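Local coordinates for protein beta sliding clamp (Caulobacter crescentus, PDB 5WCE) that probably encircles DNA as a ring-shaped head-to-tail homodimer and tethers DNA polymerases and other proteins to it, making replication processive, at residues A16-V28 with F51-E63. Numbering follows the deposited sequence.
Sequences ALLKALGHVQSVV and FSATDLDMEIIDE
Helix against sheet: Ala20, Val24 and Val27 of helix 14-25 and the turn after it pack on Phe51, Ala53 and Ile60 of the hairpin 48-54/58-65 in the N-terminal domain, a largely buried interface. The helix runs nearly along the strands, 18° from 51-54 and antiparallel to 58-63. The Phe51 ring lies between helix and sheet: Ala20 CB sits over one face, offset toward the rim, in a CH-pi contact 3.5 Å from the ring centroid, while Leu17 CD1 comes in at the edge, 3.6 Å from Phe51 CZ. Without the ring, as with an alanine here, Leu17, Ala20 and Leu21 would probably lose their shared partner and a gap would open between helix and sheet. Val24 CG1 fits among Phe51 CB, Asp62 CB and Ile60 CG2. This is the helix-on-sheet layer of the ring-shaped, DNA-encircling processivity-factor fold, in which helices line the inside of the ring and sheets form its outside; helix 78-87 packs beside this one, against Leu17 and Leu21. Next to the apolar row, His23 ND1 donates to Asp62 OD2 at 2.7 Å, the oxygen lying in the ring plane but met from above the carboxylate plane. With CG anti to the backbone N (chi1 -161°), the Asp62 carboxylate is carried up to His23. At the hairpin end, Val27 CG2 presses on Met58 CG at a tight 3.5 Å, and Val27 CG1 lies against Ala53 CB. Lys211 of helix 210-220 forms a salt bridge with Asp55 OD2 and a hydrogen bond to Val27 O.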
ATOM      1  N   ALA A  16     -27.663  -4.619  -0.588  1.00 25.34           N
ATOM      2  CA  ALA A  16     -28.186  -3.300  -0.979  1.00 24.36           C
ATOM      3  C   ALA A  16     -27.701  -2.164  -0.105  1.00 23.23           C
ATOM      4  O   ALA A  16     -27.383  -1.046  -0.573  1.00 22.13           O
ATOM      5  CB  ALA A  16     -29.708  -3.320  -0.983  1.00 25.25           C
ATOM      6  N   LEU A  17     -27.688  -2.419   1.190  1.00 22.05           N
ATOM      7  CA  LEU A  17     -27.254  -1.437   2.167  1.00 21.45           C
ATOM      8  C   LEU A  17     -25.780  -1.143   1.967  1.00 20.95           C
ATOM      9  O   LEU A  17     -25.364   0.022   1.958  1.00 21.00           O
ATOM     10  CB  LEU A  17     -27.495  -1.980   3.596  1.00 21.57           C
ATOM     11  CG  LEU A  17     -27.076  -1.094   4.758  1.00 21.00           C
ATOM     12  CD1 LEU A  17     -27.621   0.308   4.651  1.00 20.68           C
ATOM     13  CD2 LEU A  17     -27.498  -1.768   6.073  1.00 21.47           C
ATOM     14  N   LEU A  18     -25.004  -2.194   1.782  1.00 21.87           N
ATOM     15  CA  LEU A  18     -23.567  -2.079   1.583  1.00 22.81           C
ATOM     16  C   LEU A  18     -23.219  -1.330   0.333  1.00 22.96           C
ATOM     17  O   LEU A  18     -22.320  -0.501   0.363  1.00 22.39           O
ATOM     18  CB  LEU A  18     -22.907  -3.454   1.559  1.00 24.55           C
ATOM     19  CG  LEU A  18     -21.397  -3.570   1.528  1.00 24.97           C
ATOM     20  CD1 LEU A  18     -20.784  -2.906   2.749  1.00 25.24           C
ATOM     21  CD2 LEU A  18     -21.022  -5.043   1.511  1.00 27.06           C
ATOM     22  N   LYS A  19     -23.961  -1.589  -0.742  1.00 23.87           N
ATOM     23  CA  LYS A  19     -23.699  -0.943  -2.048  1.00 24.47           C
ATOM     24  C   LYS A  19     -23.879   0.565  -1.936  1.00 23.32           C
ATOM     25  O   LYS A  19     -23.006   1.360  -2.361  1.00 23.77           O
ATOM     26  CB  LYS A  19     -24.581  -1.566  -3.121  1.00 26.57           C
ATOM     27  CG  LYS A  19     -24.488  -0.918  -4.514  1.00 28.47           C
ATOM     28  CD  LYS A  19     -25.278  -1.718  -5.546  1.00 31.51           C
ATOM     29  CE  LYS A  19     -26.012  -0.845  -6.551  1.00 33.93           C
ATOM     30  NZ  LYS A  19     -26.430  -1.731  -7.683  1.00 36.81           N
ATOM     31  N   ALA A  20     -24.993   0.971  -1.330  1.00 21.95           N
ATOM     32  CA  ALA A  20     -25.257   2.396  -1.083  1.00 21.86           C
ATOM     33  C   ALA A  20     -24.275   3.097  -0.161  1.00 21.52           C
ATOM     34  O   ALA A  20     -23.793   4.226  -0.452  1.00 20.52           O
ATOM     35  CB  ALA A  20     -26.681   2.589  -0.592  1.00 21.05           C
ATOM     36  N   LEU A  21     -24.001   2.458   0.977  1.00 22.91           N
ATOM     37  CA  LEU A  21     -23.041   2.965   1.925  1.00 23.51           C
ATOM     38  C   LEU A  21     -21.659   3.144   1.284  1.00 23.78           C
ATOM     39  O   LEU A  21     -21.023   4.197   1.463  1.00 24.92           O
ATOM     40  CB  LEU A  21     -22.914   2.068   3.141  1.00 23.73           C
ATOM     41  CG  LEU A  21     -24.093   2.066   4.124  1.00 24.04           C
ATOM     42  CD1 LEU A  21     -23.957   0.971   5.180  1.00 24.14           C
ATOM     43  CD2 LEU A  21     -24.292   3.390   4.804  1.00 24.16           C
ATOM     44  N   GLY A  22     -21.233   2.137   0.531  1.00 24.29           N
ATOM     45  CA  GLY A  22     -19.946   2.155  -0.154  1.00 23.85           C
ATOM     46  C   GLY A  22     -19.865   3.298  -1.156  1.00 22.98           C
ATOM     47  O   GLY A  22     -18.872   3.962  -1.243  1.00 23.83           O
ATOM     48  N   HIS A  23     -20.924   3.528  -1.903  1.00 23.28           N
ATOM     49  CA  HIS A  23     -20.955   4.655  -2.810  1.00 22.93           C
ATOM     50  C   HIS A  23     -20.842   6.041  -2.160  1.00 23.67           C
ATOM     51  O   HIS A  23     -20.176   6.919  -2.721  1.00 22.93           O
ATOM     52  CB  HIS A  23     -22.240   4.660  -3.619  1.00 23.03           C
ATOM     53  CG  HIS A  23     -22.272   3.653  -4.712  1.00 23.58           C
ATOM     54  ND1 HIS A  23     -23.451   3.180  -5.248  1.00 23.65           N
ATOM     55  CD2 HIS A  23     -21.275   3.033  -5.383  1.00 23.97           C
ATOM     56  CE1 HIS A  23     -23.175   2.283  -6.179  1.00 23.65           C
ATOM     57  NE2 HIS A  23     -21.872   2.199  -6.301  1.00 22.97           N
ATOM     58  N   VAL A  24     -21.559   6.276  -1.061  1.00 23.08           N
ATOM     59  CA  VAL A  24     -21.581   7.621  -0.490  1.00 24.33           C
ATOM     60  C   VAL A  24     -20.444   7.909   0.507  1.00 24.21           C
ATOM     61  O   VAL A  24     -20.039   9.050   0.652  1.00 24.11           O
ATOM     62  CB  VAL A  24     -22.930   8.002   0.189  1.00 23.63           C
ATOM     63  CG1 VAL A  24     -24.083   7.808  -0.792  1.00 23.91           C
ATOM     64  CG2 VAL A  24     -23.127   7.252   1.504  1.00 24.00           C
ATOM     65  N   GLN A  25     -19.960   6.907   1.212  1.00 25.96           N
ATOM     66  CA  GLN A  25     -19.070   7.165   2.337  1.00 28.05           C
ATOM     67  C   GLN A  25     -17.677   7.675   1.924  1.00 27.04           C
ATOM     68  O   GLN A  25     -16.999   8.293   2.737  1.00 25.45           O
ATOM     69  CB  GLN A  25     -18.943   5.946   3.196  1.00 30.23           C
ATOM     70  CG  GLN A  25     -18.134   4.814   2.595  1.00 32.12           C
ATOM     71  CD  GLN A  25     -16.755   4.773   3.167  1.00 35.91           C
ATOM     72  OE1 GLN A  25     -16.599   4.793   4.412  1.00 38.46           O
ATOM     73  NE2 GLN A  25     -15.740   4.734   2.299  1.00 36.93           N
ATOM     74  N   SER A  26     -17.299   7.417   0.674  1.00 26.69           N
ATOM     75  CA  SER A  26     -16.022   7.915   0.072  1.00 27.24           C
ATOM     76  C   SER A  26     -15.783   9.418   0.216  1.00 25.95           C
ATOM     77  O   SER A  26     -14.636   9.831   0.334  1.00 23.22           O
ATOM     78  CB  SER A  26     -15.974   7.572  -1.448  1.00 29.13           C
ATOM     79  OG  SER A  26     -16.297   6.206  -1.670  1.00 32.85           O
ATOM     80  N   VAL A  27     -16.836  10.248   0.206  1.00 24.38           N
ATOM     81  CA  VAL A  27     -16.663  11.682   0.299  1.00 24.65           C
ATOM     82  C   VAL A  27     -16.238  12.129   1.667  1.00 25.34           C
ATOM     83  O   VAL A  27     -15.673  13.226   1.822  1.00 24.54           O
ATOM     84  CB  VAL A  27     -17.943  12.493  -0.141  1.00 25.32           C
ATOM     85  CG1 VAL A  27     -19.074  12.359   0.843  1.00 24.41           C
ATOM     86  CG2 VAL A  27     -17.639  14.006  -0.347  1.00 25.39           C
ATOM     87  N   VAL A  28     -16.514  11.309   2.686  1.00 26.14           N
ATOM     88  CA  VAL A  28     -16.287  11.751   4.062  1.00 28.42           C
ATOM     89  C   VAL A  28     -14.800  11.709   4.362  1.00 31.82           C
ATOM     90  O   VAL A  28     -14.175  10.668   4.238  1.00 29.87           O
ATOM     91  CB  VAL A  28     -17.086  10.890   5.055  1.00 27.44           C
ATOM     92  CG1 VAL A  28     -16.808  11.287   6.503  1.00 28.10           C
ATOM     93  CG2 VAL A  28     -18.561  10.981   4.716  1.00 26.90           C
ATOM     94  N   PHE A  51     -29.585   7.963   0.934  1.00 21.58           N
ATOM     95  CA  PHE A  51     -28.296   8.059   1.640  1.00 21.07           C
ATOM     96  C   PHE A  51     -27.664   9.305   1.100  1.00 22.05           C
ATOM     97  O   PHE A  51     -27.715   9.494  -0.149  1.00 23.70           O
ATOM     98  CB  PHE A  51     -27.402   6.902   1.298  1.00 21.31           C
ATOM     99  CG  PHE A  51     -27.904   5.551   1.734  1.00 21.02           C
ATOM    100  CD1 PHE A  51     -28.814   4.842   0.937  1.00 22.15           C
ATOM    101  CD2 PHE A  51     -27.394   4.959   2.837  1.00 20.92           C
ATOM    102  CE1 PHE A  51     -29.231   3.554   1.298  1.00 22.48           C
ATOM    103  CE2 PHE A  51     -27.794   3.676   3.210  1.00 21.63           C
ATOM    104  CZ  PHE A  51     -28.726   2.989   2.446  1.00 22.19           C
ATOM    105  N   SER A  52     -27.177  10.185   1.961  1.00 21.58           N
ATOM    106  CA  SER A  52     -26.465  11.397   1.528  1.00 21.05           C
ATOM    107  C   SER A  52     -25.224  11.601   2.406  1.00 20.41           C
ATOM    108  O   SER A  52     -25.256  11.382   3.631  1.00 19.73           O
ATOM    109  CB  SER A  52     -27.450  12.573   1.577  1.00 23.48           C
ATOM    110  OG  SER A  52     -26.763  13.762   1.383  1.00 30.64           O
ATOM    111  N   ALA A  53     -24.108  11.974   1.782  1.00 19.34           N
ATOM    112  CA  ALA A  53     -22.935  12.386   2.518  1.00 19.05           C
ATOM    113  C   ALA A  53     -22.296  13.565   1.820  1.00 18.52           C
ATOM    114  O   ALA A  53     -22.460  13.741   0.599  1.00 17.97           O
ATOM    115  CB  ALA A  53     -21.969  11.239   2.669  1.00 18.61           C
ATOM    116  N   THR A  54     -21.583  14.360   2.587  1.00 18.97           N
ATOM    117  CA  THR A  54     -20.959  15.585   2.030  1.00 20.57           C
ATOM    118  C   THR A  54     -19.686  16.009   2.744  1.00 21.41           C
ATOM    119  O   THR A  54     -19.469  15.696   3.913  1.00 21.49           O
ATOM    120  CB  THR A  54     -21.970  16.758   2.126  1.00 20.88           C
ATOM    121  OG1 THR A  54     -21.515  17.893   1.386  1.00 21.73           O
ATOM    122  CG2 THR A  54     -22.229  17.171   3.574  1.00 22.05           C
ATOM    123  N   ASP A  55     -18.861  16.776   2.028  1.00 21.21           N
ATOM    124  CA  ASP A  55     -17.731  17.468   2.631  1.00 22.59           C
ATOM    125  C   ASP A  55     -17.885  18.975   2.490  1.00 24.24           C
ATOM    126  O   ASP A  55     -16.902  19.740   2.608  1.00 24.70           O
ATOM    127  CB  ASP A  55     -16.428  16.972   2.038  1.00 22.12           C
ATOM    128  CG  ASP A  55     -16.276  17.336   0.553  1.00 22.69           C
ATOM    129  OD1 ASP A  55     -17.187  18.045   0.005  1.00 23.36           O
ATOM    130  OD2 ASP A  55     -15.240  16.942  -0.009  1.00 22.22           O
ATOM    131  N   LEU A  56     -19.111  19.400   2.206  1.00 24.45           N
ATOM    132  CA  LEU A  56     -19.469  20.805   1.937  1.00 26.44           C
ATOM    133  C   LEU A  56     -19.171  21.274   0.508  1.00 26.73           C
ATOM    134  O   LEU A  56     -19.939  22.086  -0.009  1.00 27.12           O
ATOM    135  CB  LEU A  56     -18.943  21.828   2.957  1.00 28.30           C
ATOM    136  CG  LEU A  56     -19.287  21.596   4.452  1.00 29.01           C
ATOM    137  CD1 LEU A  56     -18.539  22.566   5.328  1.00 30.53           C
ATOM    138  CD2 LEU A  56     -20.785  21.686   4.658  1.00 30.03           C
ATOM    139  N   ASP A  57     -18.118  20.788  -0.126  1.00 26.08           N
ATOM    140  CA  ASP A  57     -17.869  21.092  -1.546  1.00 27.23           C
ATOM    141  C   ASP A  57     -18.718  20.252  -2.468  1.00 24.96           C
ATOM    142  O   ASP A  57     -19.199  20.725  -3.511  1.00 24.31           O
ATOM    143  CB  ASP A  57     -16.390  20.907  -1.888  1.00 29.27           C
ATOM    144  CG  ASP A  57     -15.511  21.927  -1.179  1.00 31.98           C
ATOM    145  OD1 ASP A  57     -15.896  23.115  -1.057  1.00 34.53           O
ATOM    146  OD2 ASP A  57     -14.450  21.533  -0.699  1.00 33.61           O
ATOM    147  N   MET A  58     -18.923  18.997  -2.090  1.00 23.50           N
ATOM    148  CA  MET A  58     -19.699  18.080  -2.873  1.00 22.57           C
ATOM    149  C   MET A  58     -20.552  17.163  -2.006  1.00 22.94           C
ATOM    150  O   MET A  58     -20.272  16.999  -0.795  1.00 21.90           O
ATOM    151  CB  MET A  58     -18.811  17.262  -3.755  1.00 23.55           C
ATOM    152  CG  MET A  58     -18.032  16.169  -3.022  1.00 24.43           C
ATOM    153  SD  MET A  58     -16.668  15.462  -3.982  1.00 27.10           S
ATOM    154  CE  MET A  58     -15.594  16.854  -3.679  1.00 26.29           C
ATOM    155  N   GLU A  59     -21.593  16.639  -2.645  1.00 21.73           N
ATOM    156  CA  GLU A  59     -22.555  15.765  -1.976  1.00 22.11           C
ATOM    157  C   GLU A  59     -22.725  14.538  -2.826  1.00 20.88           C
ATOM    158  O   GLU A  59     -22.957  14.661  -4.049  1.00 21.13           O
ATOM    159  CB  GLU A  59     -23.904  16.463  -1.831  1.00 22.84           C
ATOM    160  CG  GLU A  59     -25.009  15.606  -1.205  1.00 23.77           C
ATOM    161  CD  GLU A  59     -26.361  16.246  -1.407  1.00 24.52           C
ATOM    162  OE1 GLU A  59     -26.854  16.799  -0.448  1.00 24.63           O
ATOM    163  OE2 GLU A  59     -26.839  16.269  -2.562  1.00 25.19           O
ATOM    164  N   ILE A  60     -22.666  13.366  -2.217  1.00 19.09           N
ATOM    165  CA  ILE A  60     -23.025  12.149  -2.920  1.00 18.86           C
ATOM    166  C   ILE A  60     -24.328  11.659  -2.321  1.00 19.09           C
ATOM    167  O   ILE A  60     -24.443  11.636  -1.068  1.00 18.07           O
ATOM    168  CB  ILE A  60     -21.968  11.040  -2.791  1.00 19.42           C
ATOM    169  CG1 ILE A  60     -20.563  11.533  -3.195  1.00 20.67           C
ATOM    170  CG2 ILE A  60     -22.364   9.866  -3.629  1.00 20.00           C
ATOM    171  CD1 ILE A  60     -19.438  10.493  -3.073  1.00 20.13           C
ATOM    172  N   ILE A  61     -25.262  11.278  -3.188  1.00 19.34           N
ATOM    173  CA  ILE A  61     -26.558  10.685  -2.770  0.60 20.75           C
ATOM    174  C   ILE A  61     -26.686   9.325  -3.428  1.00 20.83           C
ATOM    175  O   ILE A  61     -26.122   9.083  -4.537  1.00 21.43           O
ATOM    176  CB  ILE A  61     -27.764  11.606  -3.103  0.60 21.95           C
ATOM    177  CG1 ILE A  61     -27.588  12.996  -2.452  0.60 22.58           C
ATOM    178  CG2 ILE A  61     -29.097  11.053  -2.592  0.60 22.74           C
ATOM    179  CD1 ILE A  61     -28.770  13.937  -2.621  0.60 23.78           C
ATOM    180  N   ASP A  62     -27.410   8.410  -2.777  1.00 21.03           N
ATOM    181  CA  ASP A  62     -27.693   7.128  -3.358  1.00 22.04           C
ATOM    182  C   ASP A  62     -28.962   6.589  -2.745  1.00 23.76           C
ATOM    183  O   ASP A  62     -29.502   7.177  -1.775  1.00 24.38           O
ATOM    184  CB  ASP A  62     -26.487   6.189  -3.215  1.00 22.34           C
ATOM    185  CG  ASP A  62     -26.509   4.967  -4.196  1.00 23.64           C
ATOM    186  OD1 ASP A  62     -27.354   4.840  -5.097  1.00 25.96           O
ATOM    187  OD2 ASP A  62     -25.684   4.067  -4.005  1.00 26.07           O
ATOM    188  N   GLU A  63     -29.542   5.591  -3.380  1.00 25.45           N
ATOM    189  CA  GLU A  63     -30.797   5.030  -2.897  1.00 27.54           C
ATOM    190  C   GLU A  63     -30.752   3.525  -3.020  1.00 26.04           C
ATOM    191  O   GLU A  63     -30.115   2.990  -3.914  1.00 25.57           O
ATOM    192  CB  GLU A  63     -32.017   5.626  -3.600  1.00 32.39           C
ATOM    193  CG  GLU A  63     -32.074   5.393  -5.082  1.00 38.85           C
ATOM    194  CD  GLU A  63     -33.408   5.761  -5.740  1.00 42.71           C
ATOM    195  OE1 GLU A  63     -34.211   6.563  -5.186  1.00 46.78           O
ATOM    196  OE2 GLU A  63     -33.676   5.167  -6.806  1.00 49.45           O
TER